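Local coordinates for pyrroline carboxylate reductase (Plasmodium falciparum, PDB 2RCY), which reduces 1-pyrroline-5-carboxylate to L-proline with a nicotinamide cofactor, the final step of proline synthesis, at the NADP nicotinamide-adenine-dinucleotide phosphate site and the interface of chains A and C. Residues are numbered along the deposited sequence; one frame, centred on the assembly and turned at random. Chains: chain A/B/C, Pyrroline carboxylate reductase.

Contact 1: the NADP nicotinamide-adenine-dinucleotide phosphate site. Residues chain A 10-15, 37, 39, 42, 52, 65-68, 70, 74, 90-92, 113-114; chain B 222-223, 225. With NAP (NADP nicotinamide-adenine-dinucleotide phosphate), chain D.
NADP lies in a Rossmann-type pocket of chain A, and chain B covers the nicotinamide end. The glycine loop, of GxGxxG pattern, leads into helix 14-26, whose first turn faces the diphosphate. A:Met15 N donates to O2N of the nicotinamide-side phosphate at 3.0 Å, almost straight. A:Gln14 N binds O1A of the other phosphate at 3.1 Å. The helix N-terminus would favour their negative charge.

The side chain of A:Met15, a selenomethionine, runs along one face of the nicotinamide. Its CG is anti to the backbone N (chi1 -168°). CB starts over the rim of the same face, 3.4 Å from C2N. CG lies over the ring face. A bend at chi2 (60°) brings SE to C4N, the carbon that carries the hydride in NADPH, at 3.6 Å; chi3 then turns CE away from the ring. A:Met113 SE meets C5N at the rim.

From chain B, B:Ser225 OG donates to O1N at 2.7 Å, and a water joins the same oxygen to B:Asn222 O. The nicotinamide ribose is held by the main chain. Its O3D hydroxyl donates to A:Val66 O at 2.7 Å from above the carbonyl plane, and A:Gly92 N donates to O2D.

Adenine is sandwiched between A:Pro39 CD on one face and A:Val66 CG1 on the other. A:Tyr37 stands nearly perpendicular to it. A:Lys42 NZ forms a salt bridge with O3X of the 2'-phosphate, 3.0 Å away, the group that distinguishes NADP from NAD. Beside the diphosphate, the amides of A:Gln14 and B:Asn222 stack across the chains with planes 11° apart. A:Gln14 OE1 lies 3.1 Å from B:Asn222 OD1, a stacking contact and not a hydrogen bond.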
loop_
_atom_site.group_PDB
_atom_site.type_symbol
_atom_site.label_atom_id
_atom_site.label_comp_id
_atom_site.label_asym_id
_atom_site.label_seq_id
_atom_site.Cartn_x
_atom_site.Cartn_y
_atom_site.Cartn_z
HETATM N N MSE A 10 -0.354 -43.377 18.697
HETATM C CA MSE A 10 -0.052 -42.600 19.893
HETATM C C MSE A 10 -0.647 -41.201 19.755
HETATM O O MSE A 10 -0.022 -40.297 19.197
HETATM C CB MSE A 10 1.460 -42.552 20.147
HETATM C CG MSE A 10 2.105 -43.932 20.249
HETATM SE SE MSE A 10 3.927 -43.950 20.945
HETATM C CE MSE A 10 4.789 -42.830 19.610
ATOM N N GLY A 11 -1.870 -41.046 20.257
ATOM C CA GLY A 11 -2.626 -39.803 20.127
ATOM C C GLY A 11 -3.678 -39.891 19.036
ATOM O O GLY A 11 -3.374 -40.273 17.904
ATOM N N LEU A 12 -4.917 -39.549 19.380
ATOM C CA LEU A 12 -6.008 -39.506 18.405
ATOM C C LEU A 12 -6.655 -38.126 18.332
ATOM O O LEU A 12 -7.829 -37.956 18.673
ATOM C CB LEU A 12 -7.069 -40.576 18.696
ATOM C CG LEU A 12 -6.914 -42.016 18.197
ATOM C CD1 LEU A 12 -8.287 -42.661 18.139
ATOM C CD2 LEU A 12 -6.242 -42.114 16.835
ATOM N N GLY A 13 -5.882 -37.143 17.881
ATOM C CA GLY A 13 -6.386 -35.785 17.714
ATOM C C GLY A 13 -7.141 -35.633 16.413
ATOM O O GLY A 13 -7.879 -36.528 16.006
ATOM N N GLN A 14 -6.953 -34.494 15.756
ATOM C CA GLN A 14 -7.619 -34.233 14.485
ATOM C C GLN A 14 -6.995 -35.025 13.340
ATOM O O GLN A 14 -7.702 -35.483 12.442
ATOM C CB GLN A 14 -7.631 -32.736 14.169
ATOM C CG GLN A 14 -8.529 -31.900 15.085
ATOM C CD GLN A 14 -10.018 -32.156 14.884
ATOM O OE1 GLN A 14 -10.434 -32.792 13.914
ATOM N NE2 GLN A 14 -10.829 -31.651 15.805
HETATM N N MSE A 15 -5.675 -35.186 13.378
HETATM C CA MSE A 15 -4.975 -35.958 12.358
HETATM C C MSE A 15 -4.918 -37.443 12.702
HETATM O O MSE A 15 -5.067 -38.294 11.821
HETATM C CB MSE A 15 -3.566 -35.413 12.122
HETATM C CG MSE A 15 -2.892 -35.985 10.883
HETATM SE SE MSE A 15 -3.893 -35.615 9.249
HETATM C CE MSE A 15 -4.081 -37.450 8.643
ATOM N N TYR A 37 -3.715 -44.841 22.086
ATOM C CA TYR A 37 -3.700 -44.265 23.431
ATOM C C TYR A 37 -3.799 -42.742 23.401
ATOM O O TYR A 37 -3.223 -42.084 22.534
ATOM C CB TYR A 37 -2.461 -44.690 24.234
ATOM C CG TYR A 37 -2.276 -43.886 25.513
ATOM C CD1 TYR A 37 -3.039 -44.156 26.649
ATOM C CD2 TYR A 37 -1.361 -42.834 25.572
ATOM C CE1 TYR A 37 -2.882 -43.410 27.815
ATOM C CE2 TYR A 37 -1.196 -42.085 26.732
ATOM C CZ TYR A 37 -1.960 -42.378 27.848
ATOM O OH TYR A 37 -1.800 -41.639 28.997
ATOM N N PRO A 39 -4.549 -39.321 26.606
ATOM C CA PRO A 39 -4.821 -38.977 28.007
ATOM C C PRO A 39 -6.317 -38.994 28.329
ATOM O O PRO A 39 -6.699 -39.021 29.500
ATOM C CB PRO A 39 -4.257 -37.557 28.139
ATOM C CG PRO A 39 -4.216 -37.026 26.751
ATOM C CD PRO A 39 -3.924 -38.202 25.879
ATOM N N LYS A 42 -11.360 -41.652 23.439
ATOM C CA LYS A 42 -11.978 -40.987 22.298
ATOM C C LYS A 42 -13.145 -41.796 21.737
ATOM O O LYS A 42 -13.196 -43.018 21.891
ATOM C CB LYS A 42 -10.931 -40.742 21.207
ATOM C CG LYS A 42 -10.930 -39.328 20.645
ATOM C CD LYS A 42 -10.179 -38.367 21.563
ATOM C CE LYS A 42 -10.189 -36.950 21.016
ATOM N NZ LYS A 42 -9.438 -36.013 21.894
ATOM N N ASN A 52 1.283 -45.503 26.119
ATOM C CA ASN A 52 2.091 -45.533 24.901
ATOM C C ASN A 52 3.136 -46.644 24.925
ATOM O O ASN A 52 3.462 -47.217 23.885
ATOM C CB ASN A 52 2.782 -44.184 24.675
ATOM C CG ASN A 52 1.816 -43.087 24.259
ATOM O OD1 ASN A 52 1.948 -41.941 24.688
ATOM N ND2 ASN A 52 0.845 -43.430 23.418
ATOM N N ALA A 65 1.390 -39.706 16.648
ATOM C CA ALA A 65 0.383 -38.746 16.192
ATOM C C ALA A 65 0.135 -37.617 17.196
ATOM O O ALA A 65 -0.949 -37.027 17.229
ATOM C CB ALA A 65 -0.919 -39.469 15.849
ATOM N N VAL A 66 1.143 -37.321 18.012
ATOM C CA VAL A 66 1.066 -36.222 18.975
ATOM C C VAL A 66 1.626 -34.933 18.375
ATOM O O VAL A 66 2.284 -34.964 17.333
ATOM C CB VAL A 66 1.815 -36.547 20.301
ATOM C CG1 VAL A 66 1.125 -37.672 21.050
ATOM C CG2 VAL A 66 3.278 -36.887 20.044
ATOM N N LYS A 67 1.356 -33.808 19.036
ATOM C CA LYS A 67 1.964 -32.525 18.685
ATOM C C LYS A 67 3.487 -32.602 18.844
ATOM O O LYS A 67 3.977 -33.276 19.751
ATOM C CB LYS A 67 1.385 -31.406 19.554
ATOM C CG LYS A 67 0.004 -30.916 19.111
ATOM C CD LYS A 67 -0.711 -30.135 20.212
ATOM C CE LYS A 67 -0.045 -28.793 20.484
ATOM N NZ LYS A 67 -0.655 -28.080 21.638
ATOM N N PRO A 68 4.239 -31.919 17.955
ATOM C CA PRO A 68 5.704 -32.020 17.930
ATOM C C PRO A 68 6.404 -31.566 19.213
ATOM O O PRO A 68 7.509 -32.031 19.502
ATOM C CB PRO A 68 6.095 -31.102 16.765
ATOM C CG PRO A 68 4.872 -31.011 15.925
ATOM C CD PRO A 68 3.749 -31.011 16.904
ATOM N N ILE A 70 5.414 -32.137 22.312
ATOM C CA ILE A 70 5.364 -33.219 23.304
ATOM C C ILE A 70 5.831 -34.568 22.746
ATOM O O ILE A 70 5.828 -35.576 23.456
ATOM C CB ILE A 70 3.955 -33.378 23.941
ATOM C CG1 ILE A 70 2.872 -33.494 22.861
ATOM C CG2 ILE A 70 3.672 -32.230 24.904
ATOM C CD1 ILE A 70 1.602 -34.174 23.325
ATOM N N VAL A 74 7.247 -38.406 24.712
ATOM C CA VAL A 74 6.473 -39.597 24.343
ATOM C C VAL A 74 7.361 -40.654 23.679
ATOM O O VAL A 74 7.284 -41.839 24.016
ATOM C CB VAL A 74 5.264 -39.236 23.427
ATOM C CG1 VAL A 74 4.606 -40.488 22.856
ATOM C CG2 VAL A 74 4.237 -38.413 24.194
ATOM N N ILE A 90 4.214 -38.853 12.062
ATOM C CA ILE A 90 3.461 -37.887 11.258
ATOM C C ILE A 90 3.644 -36.454 11.767
ATOM O O ILE A 90 2.995 -35.527 11.276
ATOM C CB ILE A 90 1.948 -38.247 11.137
ATOM C CG1 ILE A 90 1.256 -38.221 12.505
ATOM C CG2 ILE A 90 1.767 -39.593 10.437
ATOM C CD1 ILE A 90 -0.248 -38.050 12.438
ATOM N N CYS A 91 4.537 -36.288 12.742
ATOM C CA CYS A 91 4.829 -34.985 13.339
ATOM C C CYS A 91 5.422 -34.014 12.326
ATOM O O CYS A 91 6.357 -34.354 11.598
ATOM C CB CYS A 91 5.772 -35.131 14.536
ATOM S SG CYS A 91 5.044 -35.940 15.976
ATOM N N GLY A 92 4.858 -32.810 12.286
ATOM C CA GLY A 92 5.316 -31.761 11.382
ATOM C C GLY A 92 6.601 -31.113 11.853
ATOM O O GLY A 92 6.752 -30.795 13.035
HETATM N N MSE A 113 4.125 -37.760 5.973
HETATM C CA MSE A 113 3.327 -36.543 6.065
HETATM C C MSE A 113 1.964 -36.723 5.390
HETATM O O MSE A 113 1.875 -36.733 4.161
HETATM C CB MSE A 113 4.091 -35.346 5.487
HETATM C CG MSE A 113 3.412 -33.993 5.676
HETATM SE SE MSE A 113 2.817 -33.634 7.502
HETATM C CE MSE A 113 4.485 -33.938 8.469
ATOM N N PRO A 114 0.902 -36.887 6.201
ATOM C CA PRO A 114 -0.463 -37.082 5.723
ATOM C C PRO A 114 -1.292 -35.798 5.663
ATOM O O PRO A 114 -0.801 -34.721 6.007
ATOM C CB PRO A 114 -1.047 -38.015 6.783
ATOM C CG PRO A 114 -0.329 -37.630 8.057
ATOM C CD PRO A 114 0.961 -36.936 7.675
ATOM N N ASN B 222 -9.715 -28.028 11.717
ATOM C CA ASN B 222 -9.206 -29.355 12.077
ATOM C C ASN B 222 -7.758 -29.593 11.657
ATOM O O ASN B 222 -7.044 -30.383 12.272
ATOM C CB ASN B 222 -10.104 -30.449 11.489
ATOM C CG ASN B 222 -11.507 -30.437 12.071
ATOM O OD1 ASN B 222 -11.723 -30.011 13.207
ATOM N ND2 ASN B 222 -12.472 -30.909 11.289
ATOM N N ILE B 223 -7.336 -28.902 10.606
ATOM C CA ILE B 223 -5.986 -29.043 10.068
ATOM C C ILE B 223 -4.981 -28.119 10.775
ATOM O O ILE B 223 -3.765 -28.270 10.628
ATOM C CB ILE B 223 -5.982 -28.875 8.513
ATOM C CG1 ILE B 223 -4.560 -28.731 7.962
ATOM C CG2 ILE B 223 -6.858 -27.710 8.081
ATOM C CD1 ILE B 223 -4.496 -28.660 6.467
ATOM N N SER B 225 -3.088 -27.506 13.660
ATOM C CA SER B 225 -2.504 -28.013 14.895
ATOM C C SER B 225 -1.925 -26.832 15.666
ATOM O O SER B 225 -1.157 -26.047 15.102
ATOM C CB SER B 225 -1.407 -29.039 14.600
ATOM O OG SER B 225 -1.867 -30.037 13.708
HETATM P PA NAP D . -4.246 -32.380 18.138
HETATM O O1A NAP D . -5.638 -32.397 17.558
HETATM O O2A NAP D . -3.941 -31.466 19.300
HETATM O O5B NAP D . -3.845 -33.895 18.510
HETATM C C5B NAP D . -2.994 -34.224 19.605
HETATM C C4B NAP D . -3.639 -35.374 20.368
HETATM O O4B NAP D . -2.667 -36.083 21.139
HETATM C C3B NAP D . -4.705 -34.876 21.333
HETATM O O3B NAP D . -5.969 -35.443 20.976
HETATM C C2B NAP D . -4.270 -35.349 22.708
HETATM O O2B NAP D . -5.356 -35.907 23.447
HETATM C C1B NAP D . -3.210 -36.405 22.422
HETATM N N9A NAP D . -2.121 -36.445 23.436
HETATM C C8A NAP D . -1.709 -35.441 24.227
HETATM N N7A NAP D . -0.694 -35.877 25.008
HETATM C C5A NAP D . -0.468 -37.168 24.694
HETATM C C6A NAP D . 0.434 -38.124 25.152
HETATM N N6A NAP D . 1.331 -37.817 26.119
HETATM N N1A NAP D . 0.407 -39.368 24.620
HETATM C C2A NAP D . -0.476 -39.689 23.661
HETATM N N3A NAP D . -1.355 -38.785 23.202
HETATM C C4A NAP D . -1.370 -37.519 23.701
HETATM O O3 NAP D . -3.198 -32.057 16.960
HETATM P PN NAP D . -3.330 -32.723 15.500
HETATM O O1N NAP D . -3.842 -31.666 14.554
HETATM O O2N NAP D . -4.049 -34.046 15.615
HETATM O O5D NAP D . -1.800 -33.000 15.096
HETATM C C5D NAP D . -1.036 -34.058 15.665
HETATM C C4D NAP D . 0.215 -34.270 14.819
HETATM O O4D NAP D . -0.148 -34.571 13.470
HETATM C C3D NAP D . 1.103 -33.033 14.780
HETATM O O3D NAP D . 2.440 -33.423 15.101
HETATM C C2D NAP D . 1.020 -32.519 13.353
HETATM O O2D NAP D . 2.278 -32.031 12.876
HETATM C C1D NAP D . 0.582 -33.739 12.560
HETATM N N1N NAP D . -0.227 -33.403 11.381
HETATM C C2N NAP D . -1.441 -32.840 11.519
HETATM C C3N NAP D . -2.209 -32.532 10.398
HETATM C C7N NAP D . -3.566 -31.913 10.560
HETATM O O7N NAP D . -4.024 -31.589 11.767
HETATM N N7N NAP D . -4.285 -31.718 9.549
HETATM C C4N NAP D . -1.709 -32.811 9.126
HETATM C C5N NAP D . -0.452 -33.394 9.009
HETATM C C6N NAP D . 0.271 -33.682 10.165
HETATM P P2B NAP D . -6.392 -34.988 24.278
HETATM O O1X NAP D . -7.077 -35.972 25.199
HETATM O O2X NAP D . -5.529 -33.968 24.986
HETATM O O3X NAP D . -7.304 -34.406 23.225
HETATM O O HOH W 1 -5.774 -29.963 14.630
HETATM O O HOH W 2 -3.472 -36.796 16.606
#

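Contact 2: the interface of chains A and C. Residues chain A 224-228, 231; chain C 185-191.
A loop of chain A, within the pyrroline-5-carboxylate reductase dimerisation family region, meets the C-terminal end of helix 169-186 of chain C. The patch is part of a contact between copies in the deposited ten-chain assembly, and probably helps join dimers into that decamer.

At its centre is a backbone bond. A:Gly227 N donates to C:Val185 O at 2.8 Å. The N-H approaches nearly along the C=O axis, with a C=O...N angle of 163°. The acceptor is in the last turn of its helix, so the loop caps a carbonyl there. Beside it a water bridges the chains, 2.6 Å from C:Lys186 O and 2.8 Å from A:Gly228 O.

Apolar groups flank these polar links. C:Val185 CG1, anti to its backbone N (chi1 177°), meets A:Val224 CG1 tip to tip at 3.7 Å, the two side chains crossing obliquely. The ring of A:Pro226 points its CB at C:Leu189 O, 3.3 Å away. On the other flank, A:Ala231 CB packs against C:Lys186 CG at 3.6 Å. That lysine is extended through CE, so CD and CE pass alongside A:Ala231 O before chi4 (-76°) turns the amine aside.

Further out, the guanidinium of C:Arg191 has one face over C:Val185 CG2, and so backs that valine from within its own chain. The arginine NH2 is directed towards A:Val224 O but lies 4.0 Å off. A:Gly227 and C:Gly188 both have positive phi and turn their chains where the CA atoms face each other. Helix 229-239 follows the loop and carries A:Ala231 to the lysine.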
loop_
_atom_site.group_PDB
_atom_site.type_symbol
_atom_site.label_atom_id
_atom_site.label_comp_id
_atom_site.label_asym_id
_atom_site.label_seq_id
_atom_site.Cartn_x
_atom_site.Cartn_y
_atom_site.Cartn_z
ATOM N N VAL A 224 -10.959 -17.762 -21.080
ATOM C CA VAL A 224 -10.986 -16.319 -21.290
ATOM C C VAL A 224 -11.469 -15.973 -22.702
ATOM O O VAL A 224 -10.679 -15.931 -23.651
ATOM C CB VAL A 224 -9.603 -15.676 -21.010
ATOM C CG1 VAL A 224 -9.707 -14.164 -20.990
ATOM C CG2 VAL A 224 -9.048 -16.171 -19.688
ATOM N N SER A 225 -12.775 -15.743 -22.827
ATOM C CA SER A 225 -13.370 -15.264 -24.073
ATOM C C SER A 225 -12.971 -13.806 -24.287
ATOM O O SER A 225 -13.126 -12.989 -23.377
ATOM C CB SER A 225 -14.898 -15.388 -24.035
ATOM O OG SER A 225 -15.310 -16.686 -23.637
ATOM N N PRO A 226 -12.440 -13.479 -25.482
ATOM C CA PRO A 226 -12.000 -12.122 -25.828
ATOM C C PRO A 226 -13.046 -11.038 -25.543
ATOM O O PRO A 226 -14.139 -11.059 -26.116
ATOM C CB PRO A 226 -11.721 -12.223 -27.329
ATOM C CG PRO A 226 -11.331 -13.637 -27.526
ATOM C CD PRO A 226 -12.208 -14.420 -26.594
ATOM N N GLY A 227 -12.698 -10.110 -24.655
ATOM C CA GLY A 227 -13.600 -9.032 -24.245
ATOM C C GLY A 227 -14.718 -9.490 -23.326
ATOM O O GLY A 227 -15.761 -8.841 -23.241
ATOM N N GLY A 228 -14.494 -10.597 -22.622
ATOM C CA GLY A 228 -15.546 -11.245 -21.841
ATOM C C GLY A 228 -15.490 -11.069 -20.335
ATOM O O GLY A 228 -14.813 -10.178 -19.820
ATOM N N ALA A 231 -12.127 -12.614 -18.183
ATOM C CA ALA A 231 -11.000 -11.695 -18.302
ATOM C C ALA A 231 -10.990 -10.637 -17.195
ATOM O O ALA A 231 -9.932 -10.277 -16.685
ATOM C CB ALA A 231 -11.009 -11.034 -19.670
ATOM N N VAL C 185 -6.475 -9.829 -25.166
ATOM C CA VAL C 185 -7.604 -10.750 -25.050
ATOM C C VAL C 185 -8.724 -10.140 -24.208
ATOM O O VAL C 185 -9.895 -10.222 -24.583
ATOM C CB VAL C 185 -7.173 -12.133 -24.488
ATOM C CG1 VAL C 185 -8.378 -13.055 -24.314
ATOM C CG2 VAL C 185 -6.146 -12.785 -25.405
ATOM N N LYS C 186 -8.359 -9.512 -23.090
ATOM C CA LYS C 186 -9.333 -8.874 -22.205
ATOM C C LYS C 186 -10.151 -7.798 -22.921
ATOM O O LYS C 186 -11.338 -7.623 -22.641
ATOM C CB LYS C 186 -8.646 -8.275 -20.968
ATOM C CG LYS C 186 -9.617 -7.723 -19.932
ATOM C CD LYS C 186 -8.908 -7.105 -18.748
ATOM C CE LYS C 186 -9.911 -6.564 -17.740
ATOM N NZ LYS C 186 -10.539 -5.288 -18.167
ATOM N N ASN C 187 -9.510 -7.091 -23.848
ATOM C CA ASN C 187 -10.140 -5.967 -24.527
ATOM C C ASN C 187 -10.595 -6.258 -25.962
ATOM O O ASN C 187 -10.676 -5.348 -26.790
ATOM C CB ASN C 187 -9.227 -4.743 -24.465
ATOM C CG ASN C 187 -9.029 -4.240 -23.051
ATOM O OD1 ASN C 187 -9.917 -3.614 -22.477
ATOM N ND2 ASN C 187 -7.858 -4.509 -22.482
ATOM N N GLY C 188 -10.883 -7.526 -26.249
ATOM C CA GLY C 188 -11.558 -7.893 -27.495
ATOM C C GLY C 188 -10.770 -8.642 -28.552
ATOM O O GLY C 188 -11.365 -9.269 -29.432
ATOM N N LEU C 189 -9.442 -8.576 -28.485
ATOM C CA LEU C 189 -8.587 -9.251 -29.467
ATOM C C LEU C 189 -8.534 -10.757 -29.243
ATOM O O LEU C 189 -8.698 -11.232 -28.117
ATOM C CB LEU C 189 -7.165 -8.680 -29.457
ATOM C CG LEU C 189 -6.897 -7.236 -29.895
ATOM C CD1 LEU C 189 -5.402 -6.957 -29.891
ATOM C CD2 LEU C 189 -7.490 -6.926 -31.267
ATOM N N SER C 190 -8.313 -11.503 -30.322
ATOM C CA SER C 190 -8.124 -12.947 -30.229
ATOM C C SER C 190 -6.730 -13.242 -29.687
ATOM O O SER C 190 -5.809 -12.440 -29.861
ATOM C CB SER C 190 -8.332 -13.618 -31.592
ATOM O OG SER C 190 -7.277 -13.311 -32.491
ATOM N N ARG C 191 -6.583 -14.388 -29.027
ATOM C CA ARG C 191 -5.301 -14.803 -28.460
ATOM C C ARG C 191 -4.208 -14.915 -29.529
ATOM O O ARG C 191 -3.061 -14.531 -29.290
ATOM C CB ARG C 191 -5.467 -16.116 -27.682
ATOM C CG ARG C 191 -4.215 -16.615 -26.970
ATOM C CD ARG C 191 -4.555 -17.403 -25.711
ATOM N NE ARG C 191 -4.541 -16.553 -24.520
ATOM C CZ ARG C 191 -5.600 -16.280 -23.760
ATOM N NH1 ARG C 191 -5.463 -15.490 -22.705
ATOM N NH2 ARG C 191 -6.792 -16.795 -24.041
HETATM O O HOH W 3 -13.058 -8.181 -20.769
#

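The centres of the C-alpha atoms of contact 1 and contact 2 are about 50 Å apart, so the two sites given do not touch. The same short stretch of sequence nevertheless serves both. In contact 1, residues 222, 223 and 225 of chain B close over the cofactor of chain A. In contact 2, residues 224-228 of chain A meet chain C. Because the sites repeat, each copy can present Ser225 to its partner's NADP and the adjoining Pro226 and Gly227 to another neighbour. Cofactor binding across one interface is thus placed next to packing at another. Coupling between them is possible, but the structure alone does not show it.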